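Local atomic coordinates of muramidase (PDB entry 6ZM8), a protein that probably hydrolyses the beta-1,4 glycosidic bonds of bacterial cell-wall peptidoglycan, as a fungal lysozyme of glycoside hydrolase family 25. Residues S129-I134 with A152-L157; I88-A93 with A203-D208. One frame throughout, in Å; residues are numbered along the deposited sequence.

Interaction 1. Residues S129-I134 with A152-L157; sequences SRWPVI and ANRCPL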
ATOM      1  N   SER A 129     -10.157  -2.339 -12.131  1.00  5.52           N
ATOM      2  CA  SER A 129      -9.622  -1.521 -13.217  1.00  5.78           C
ATOM      3  C   SER A 129      -8.266  -0.895 -12.897  1.00  5.71           C
ATOM      4  O   SER A 129      -7.688  -0.261 -13.798  1.00  6.71           O
ATOM      5  CB  SER A 129     -10.575  -0.421 -13.726  1.00  6.32           C
ATOM      6  OG  SER A 129     -10.508   0.774 -12.968  1.00  6.85           O
ATOM      7  N   ARG A 130      -7.767  -1.044 -11.673  1.00  5.45           N
ATOM      8  CA  ARG A 130      -6.541  -0.376 -11.275  1.00  5.56           C
ATOM      9  C   ARG A 130      -5.412  -1.368 -11.022  1.00  5.35           C
ATOM     10  O   ARG A 130      -5.609  -2.429 -10.422  1.00  5.75           O
ATOM     11  CB  ARG A 130      -6.740   0.381  -9.953  1.00  6.12           C
ATOM     12  CG  ARG A 130      -7.780   1.507 -10.041  1.00  7.20           C
ATOM     13  CD  ARG A 130      -7.419   2.524 -11.130  1.00  8.21           C
ATOM     14  NE  ARG A 130      -6.082   3.074 -10.975  1.00  8.28           N
ATOM     15  CZ  ARG A 130      -5.757   4.148 -10.252  1.00  7.64           C
ATOM     16  NH1 ARG A 130      -6.728   4.884  -9.682  1.00  7.77           N
ATOM     17  NH2 ARG A 130      -4.489   4.542 -10.149  1.00  8.09           N
ATOM     18  N   TRP A 131      -4.207  -0.977 -11.456  1.00  5.48           N
ATOM     19  CA  TRP A 131      -3.015  -1.661 -10.979  1.00  5.60           C
ATOM     20  C   TRP A 131      -2.774  -1.212  -9.530  1.00  5.34           C
ATOM     21  O   TRP A 131      -2.837  -0.029  -9.224  1.00  6.08           O
ATOM     22  CB  TRP A 131      -1.790  -1.327 -11.833  1.00  6.37           C
ATOM     23  CG  TRP A 131      -1.951  -1.760 -13.257  1.00  6.73           C
ATOM     24  CD1 TRP A 131      -2.124  -0.954 -14.340  1.00  8.56           C
ATOM     25  CD2 TRP A 131      -2.020  -3.094 -13.758  1.00  7.33           C
ATOM     26  NE1 TRP A 131      -2.291  -1.702 -15.474  1.00 10.36           N
ATOM     27  CE2 TRP A 131      -2.235  -3.020 -15.146  1.00  9.43           C
ATOM     28  CE3 TRP A 131      -1.946  -4.349 -13.170  1.00  8.78           C
ATOM     29  CZ2 TRP A 131      -2.374  -4.157 -15.947  1.00 12.26           C
ATOM     30  CZ3 TRP A 131      -2.082  -5.468 -13.975  1.00 11.53           C
ATOM     31  CH2 TRP A 131      -2.296  -5.380 -15.346  1.00 12.89           C
ATOM     32  N   PRO A 132      -2.494  -2.148  -8.626  1.00  5.21           N
ATOM     33  CA  PRO A 132      -2.251  -1.768  -7.242  1.00  5.12           C
ATOM     34  C   PRO A 132      -0.888  -1.100  -7.095  1.00  4.70           C
ATOM     35  O   PRO A 132       0.050  -1.321  -7.864  1.00  5.63           O
ATOM     36  CB  PRO A 132      -2.319  -3.087  -6.495  1.00  5.77           C
ATOM     37  CG  PRO A 132      -1.789  -4.077  -7.520  1.00  6.58           C
ATOM     38  CD  PRO A 132      -2.322  -3.588  -8.854  1.00  5.92           C
ATOM     39  N   VAL A 133      -0.782  -0.304  -6.022  1.00  4.57           N
ATOM     40  CA  VAL A 133       0.512   0.122  -5.516  1.00  4.55           C
ATOM     41  C   VAL A 133       1.206  -1.078  -4.866  1.00  4.52           C
ATOM     42  O   VAL A 133       0.532  -1.943  -4.284  1.00  5.36           O
ATOM     43  CB  VAL A 133       0.249   1.252  -4.493  1.00  4.76           C
ATOM     44  CG1 VAL A 133       1.465   1.602  -3.644  1.00  5.61           C
ATOM     45  CG2 VAL A 133      -0.258   2.496  -5.221  1.00  5.61           C
ATOM     46  N   ILE A 134       2.534  -1.137  -4.973  1.00  4.54           N
ATOM     47  CA  ILE A 134       3.315  -2.140  -4.250  1.00  4.54           C
ATOM     48  C   ILE A 134       4.096  -1.436  -3.144  1.00  4.30           C
ATOM     49  O   ILE A 134       4.911  -0.547  -3.433  1.00  4.80           O
ATOM     50  CB  ILE A 134       4.248  -2.908  -5.189  1.00  5.01           C
ATOM     51  CG1 ILE A 134       3.422  -3.826  -6.085  1.00  5.72           C
ATOM     52  CG2 ILE A 134       5.310  -3.696  -4.398  1.00  5.68           C
ATOM     53  CD1 ILE A 134       4.213  -4.516  -7.184  1.00  6.47           C
ATOM     54  N   ALA A 152       7.238  -2.688 -12.342  1.00  6.67           N
ATOM     55  CA  ALA A 152       7.479  -1.253 -12.223  1.00  7.64           C
ATOM     56  C   ALA A 152       6.699  -0.410 -13.229  1.00  7.07           C
ATOM     57  O   ALA A 152       6.322   0.720 -12.914  1.00  8.96           O
ATOM     58  CB  ALA A 152       8.955  -0.958 -12.345  1.00  9.49           C
ATOM     59  N   ASN A 153       6.395  -0.960 -14.405  0.50  6.64           N
ATOM     60  CA  ASN A 153       5.674  -0.205 -15.451  0.50  7.06           C
ATOM     61  C   ASN A 153       4.142  -0.304 -15.314  0.50  7.75           C
ATOM     62  O   ASN A 153       3.381   0.164 -16.163  0.50  9.88           O
ATOM     63  CB  ASN A 153       6.064  -0.753 -16.818  0.50  6.48           C
ATOM     64  CG  ASN A 153       5.424   0.004 -17.946  0.50  5.51           C
ATOM     65  OD1 ASN A 153       5.569   1.226 -18.074  0.50  5.38           O
ATOM     66  ND2 ASN A 153       4.737  -0.717 -18.798  0.50  6.08           N
ATOM     67  N   ARG A 154       3.682  -0.957 -14.305  1.00  6.01           N
ATOM     68  CA  ARG A 154       2.263  -0.971 -13.960  1.00  6.04           C
ATOM     69  C   ARG A 154       1.965  -0.417 -12.567  1.00  5.84           C
ATOM     70  O   ARG A 154       0.971   0.280 -12.378  1.00  6.51           O
ATOM     71  CB  ARG A 154       1.698  -2.401 -14.030  1.00  6.23           C
ATOM     72  CG  ARG A 154       1.541  -2.913 -15.453  1.00  6.48           C
ATOM     73  CD  ARG A 154       1.197  -4.395 -15.510  1.00  6.86           C
ATOM     74  NE  ARG A 154       2.326  -5.182 -15.056  1.00  7.07           N
ATOM     75  CZ  ARG A 154       2.254  -6.477 -14.704  1.00  7.02           C
ATOM     76  NH1 ARG A 154       1.073  -7.100 -14.741  1.00  8.11           N
ATOM     77  NH2 ARG A 154       3.330  -7.127 -14.340  1.00  7.97           N
ATOM     78  N   CYS A 155       2.767  -0.807 -11.596  1.00  6.24           N
ATOM     79  CA  CYS A 155       2.427  -0.641 -10.168  1.00  5.77           C
ATOM     80  C   CYS A 155       3.272   0.464  -9.568  1.00  5.60           C
ATOM     81  O   CYS A 155       4.485   0.316  -9.456  1.00  6.62           O
ATOM     82  CB  CYS A 155       2.718  -1.924  -9.407  1.00  5.97           C
ATOM     83  SG  CYS A 155       1.717  -3.320  -9.972  1.00  6.87           S
ATOM     84  N   PRO A 156       2.653   1.565  -9.114  1.00  5.41           N
ATOM     85  CA  PRO A 156       3.434   2.592  -8.433  1.00  5.40           C
ATOM     86  C   PRO A 156       4.124   2.015  -7.184  1.00  4.99           C
ATOM     87  O   PRO A 156       3.532   1.172  -6.480  1.00  5.57           O
ATOM     88  CB  PRO A 156       2.387   3.646  -8.033  1.00  6.37           C
ATOM     89  CG  PRO A 156       1.250   3.421  -9.044  1.00  7.26           C
ATOM     90  CD  PRO A 156       1.226   1.918  -9.227  1.00  6.20           C
ATOM     91  N   LEU A 157       5.303   2.523  -6.889  1.00  5.09           N
ATOM     92  CA  LEU A 157       6.091   2.041  -5.753  1.00  4.90           C
ATOM     93  C   LEU A 157       5.834   2.872  -4.506  1.00  4.51           C
ATOM     94  O   LEU A 157       5.942   4.102  -4.522  1.00  5.05           O
ATOM     95  CB  LEU A 157       7.577   2.150  -6.114  1.00  5.47           C
ATOM     96  CG  LEU A 157       8.549   1.727  -4.999  1.00  5.76           C
ATOM     97  CD1 LEU A 157       8.420   0.237  -4.669  1.00  6.35           C
ATOM     98  CD2 LEU A 157       9.971   2.081  -5.438  1.00  6.58           C
TER
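One face of the Trp131 indole is covered by the aliphatic part of Arg154. CD of Arg154 lies 3.5 Å from the centroid of the six-membered ring of Trp131 and only 7° off its normal, a CH-pi contact, while CB and CG of the arginine follow the ring atoms back toward the backbone. The arginine chain bends at chi3 (-68°), which turns NE out of the line of the chain; the guanidinium plane stands 72° from that of the ring, and CH2 of Trp131 lies at the guanidinium edge, in its plane. CZ of Arg154 is 5.0 Å from the centroid of that six-membered ring of Trp131, an off-centre cation-pi interaction, with NH1 nearest CZ3. NH1 also forms a salt bridge with Glu118 and NH2 bonds to the carbonyl of Arg150, and these probably help hold the guanidinium in its tilted pose; His125 of helix 110-128 stacks on the same indole.

Farther along, the two segments become neighbouring parallel strands, 133-136 and 157-160, of the TIM-like barrel of the GH25 family. The bridge pairs Ile134 with Leu157, and Ile134 N donates to Pro156 O at 2.9 Å. The same oxygen lies 3.3 Å from CA of Val133 in a CA-H...O contact.

Between the indole and the strands sits Cys155. CB of Cys155 comes within 3.7 Å of CD1 of Ile134, and SG reaches CD of Pro132 at 4.2 Å. CB is also just 3.1 Å from Pro132 O, a buried carbonyl with no hydrogen-bond partner in the model. At the side of this pairing the side chains of Val133 and Pro156 cross at about a right angle, CG2 of the valine touching CB of the proline.

Interaction 2. Residues I88-A93 with A203-D208; sequences ITLPGA and ALANGD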
ATOM      1  N   ILE A  88     -10.887  10.730  -4.949  1.00  7.82           N
ATOM      2  CA  ILE A  88     -10.403  10.664  -3.584  1.00  7.33           C
ATOM      3  C   ILE A  88     -10.039   9.235  -3.171  1.00  6.23           C
ATOM      4  O   ILE A  88      -9.728   9.023  -2.004  1.00  6.72           O
ATOM      5  CB  ILE A  88     -11.379  11.271  -2.567  1.00  8.11           C
ATOM      6  CG1 ILE A  88     -12.724  10.566  -2.551  1.00  8.53           C
ATOM      7  CG2 ILE A  88     -11.505  12.779  -2.810  1.00  9.38           C
ATOM      8  CD1 ILE A  88     -13.544  10.836  -1.303  1.00 10.40           C
ATOM      9  N   THR A  89     -10.057   8.283  -4.104  1.00  6.06           N
ATOM     10  CA  THR A  89      -9.762   6.893  -3.774  1.00  5.72           C
ATOM     11  C   THR A  89      -8.479   6.484  -4.455  1.00  5.33           C
ATOM     12  O   THR A  89      -8.379   6.434  -5.687  1.00  5.97           O
ATOM     13  CB  THR A  89     -10.908   5.949  -4.169  1.00  6.75           C
ATOM     14  OG1 THR A  89     -12.159   6.461  -3.709  1.00  7.63           O
ATOM     15  CG2 THR A  89     -10.698   4.593  -3.535  1.00  7.28           C
ATOM     16  N   LEU A  90      -7.450   6.207  -3.649  1.00  5.23           N
ATOM     17  CA  LEU A  90      -6.211   5.692  -4.194  1.00  5.18           C
ATOM     18  C   LEU A  90      -6.400   4.233  -4.609  1.00  4.91           C
ATOM     19  O   LEU A  90      -7.198   3.495  -4.008  1.00  5.45           O
ATOM     20  CB  LEU A  90      -5.102   5.772  -3.132  1.00  5.33           C
ATOM     21  CG  LEU A  90      -4.720   7.213  -2.758  1.00  6.32           C
ATOM     22  CD1 LEU A  90      -3.820   7.226  -1.533  1.00  7.83           C
ATOM     23  CD2 LEU A  90      -4.080   7.937  -3.917  1.00  7.85           C
ATOM     24  N   PRO A  91      -5.633   3.762  -5.596  1.00  4.99           N
ATOM     25  CA  PRO A  91      -5.607   2.330  -5.852  1.00  5.17           C
ATOM     26  C   PRO A  91      -5.126   1.609  -4.589  1.00  4.85           C
ATOM     27  O   PRO A  91      -4.269   2.099  -3.855  1.00  5.24           O
ATOM     28  CB  PRO A  91      -4.608   2.190  -7.001  1.00  5.98           C
ATOM     29  CG  PRO A  91      -3.678   3.395  -6.801  1.00  6.41           C
ATOM     30  CD  PRO A  91      -4.587   4.502  -6.345  1.00  5.62           C
ATOM     31  N   GLY A  92      -5.670   0.416  -4.357  1.00  4.82           N
ATOM     32  CA  GLY A  92      -5.241  -0.365  -3.211  1.00  4.83           C
ATOM     33  C   GLY A  92      -3.750  -0.699  -3.312  1.00  4.62           C
ATOM     34  O   GLY A  92      -3.183  -0.816  -4.415  1.00  5.13           O
ATOM     35  N   ALA A  93      -3.147  -0.904  -2.141  1.00  4.60           N
ATOM     36  CA  ALA A  93      -1.739  -1.254  -2.057  1.00  4.57           C
ATOM     37  C   ALA A  93      -1.557  -2.677  -1.548  1.00  4.35           C
ATOM     38  O   ALA A  93      -2.205  -3.126  -0.584  1.00  5.18           O
ATOM     39  CB  ALA A  93      -0.991  -0.303  -1.130  1.00  5.00           C
ATOM     40  N   ALA A 203      -4.488  12.713 -10.078  1.00  7.14           N
ATOM     41  CA  ALA A 203      -4.402  11.820 -11.245  1.00  7.64           C
ATOM     42  C   ALA A 203      -4.200  10.371 -10.823  1.00  7.12           C
ATOM     43  O   ALA A 203      -4.753   9.462 -11.438  1.00  7.79           O
ATOM     44  CB  ALA A 203      -3.299  12.272 -12.174  1.00  9.07           C
ATOM     45  N   LEU A 204      -3.412  10.142  -9.768  1.00  6.70           N
ATOM     46  CA  LEU A 204      -3.237   8.773  -9.258  1.00  6.50           C
ATOM     47  C   LEU A 204      -4.551   8.248  -8.726  1.00  6.06           C
ATOM     48  O   LEU A 204      -4.944   7.106  -8.998  1.00  6.64           O
ATOM     49  CB  LEU A 204      -2.150   8.767  -8.176  1.00  6.66           C
ATOM     50  CG  LEU A 204      -1.954   7.410  -7.492  1.00  7.15           C
ATOM     51  CD1 LEU A 204      -1.451   6.359  -8.490  1.00  8.83           C
ATOM     52  CD2 LEU A 204      -0.972   7.558  -6.351  1.00  8.15           C
ATOM     53  N   ALA A 205      -5.291   9.073  -7.970  1.00  5.95           N
ATOM     54  CA  ALA A 205      -6.603   8.654  -7.503  1.00  6.03           C
ATOM     55  C   ALA A 205      -7.547   8.357  -8.683  1.00  6.06           C
ATOM     56  O   ALA A 205      -8.302   7.381  -8.642  1.00  6.69           O
ATOM     57  CB  ALA A 205      -7.197   9.712  -6.585  1.00  6.66           C
ATOM     58  N   ASN A 206      -7.511   9.198  -9.705  1.00  6.24           N
ATOM     59  CA  ASN A 206      -8.423   9.035 -10.841  1.00  6.79           C
ATOM     60  C   ASN A 206      -8.005   7.949 -11.818  1.00  8.29           C
ATOM     61  O   ASN A 206      -8.782   7.515 -12.641  1.00  8.76           O
ATOM     62  CB  ASN A 206      -8.546  10.368 -11.590  1.00  6.90           C
ATOM     63  CG  ASN A 206      -9.517  11.297 -10.908  1.00  7.26           C
ATOM     64  OD1 ASN A 206     -10.459  10.856 -10.242  1.00  9.14           O
ATOM     65  ND2 ASN A 206      -9.325  12.597 -11.166  1.00  8.65           N
ATOM     66  N   GLY A 207      -6.654   7.804 -11.930  1.00 35.27           N
ATOM     67  CA  GLY A 207      -6.242   6.565 -12.659  1.00 56.82           C
ATOM     68  C   GLY A 207      -6.039   7.004 -14.062  1.00 45.73           C
ATOM     69  O   GLY A 207      -6.212   6.204 -15.024  1.00 15.10           O
ATOM     70  N   ASP A 208      -5.595   8.214 -14.182  1.00 11.35           N
ATOM     71  CA  ASP A 208      -5.437   8.787 -15.504  1.00 11.33           C
ATOM     72  C   ASP A 208      -4.425   9.910 -15.464  1.00 14.35           C
ATOM     73  O   ASP A 208      -4.500  10.714 -16.377  1.00 19.84           O
ATOM     74  CB  ASP A 208      -6.798   9.236 -15.990  1.00 13.66           C
ATOM     75  CG  ASP A 208      -7.483  10.326 -15.176  1.00 13.01           C
ATOM     76  OD1 ASP A 208      -6.777  11.083 -14.460  1.00 14.11           O
ATOM     77  OD2 ASP A 208      -8.754  10.470 -15.305  1.00 14.15           O
ATOM     78  OXT ASP A 208      -3.535   9.842 -14.601  1.00 17.17           O
TER
HETATM   79  O   HOH W   1     -10.616   8.170  -7.103  1.00  7.44           O
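Leu204, near the end of helix 198-206, fits against Leu90 and Pro91, and this is the tightly packed part of the contact. Its CD2 meets CD2 of Leu90 at 4.0 Å, the two leucines set obliquely, while its CD1 lies 4.1 Å from CG of Pro91, whose ring is crossed at about a right angle. CG of Leu204, held anti to the backbone N (chi1 176°), comes close to CD of Pro91 and CD2 of Leu90. An alanine here loses CG and both methyls and would probably leave a gap facing CD2 of Leu90 and the Pro91 ring.

At Ala205 the packing gives way to backbone and water. CB of Ala205 rests 3.6 Å from Thr89 O. Thr89 O and Ala205 O, both acceptors, come as close as 3.1 Å; Trp83 NE1 lies by the pair, bonding to Ala205 O and weakly to Thr89 O, which probably eases their repulsion. A water bridges the segments, accepting from Thr89 N at 3.1 Å and lying 2.9 Å from Ala205 O, to which it can donate. Past Asn206 the chain is exposed: Gly207 leaves the helix with positive phi, where a CB would jam against the preceding carbonyl, and Asp208 N bonds back to Ala203 O. Lys85 forms a salt bridge with the side chain of this C-terminal residue.

Leu204 also touches Pro156, Thr177 and Phe178, residues at or just before the start of other strands, so the last helix packs over the N-terminal end of the parallel strands, the end of a TIM-type barrel opposite the one that typically carries the active site.

Overall arrangement
Coming from the N terminus, the chain first reaches 88-93, the lead-in to strand 93-95, then 129-134 after helix 110-128. Passing through helix 138-145, it returns with 152-157, and interaction 1 closes this short loop, joining two adjacent strands. Only at the very C terminus does 203-208 come back to 88-93, so interaction 2 closes a much longer loop that contains the whole of interaction 1; the two do not cross. They are also in direct touch, with centres about 10 Å apart: Val133 N probably bonds to Gly92 O, just ahead of strand 93-95, and Arg130 NH2 to Leu204 O, tying the last helix to the barrel wall.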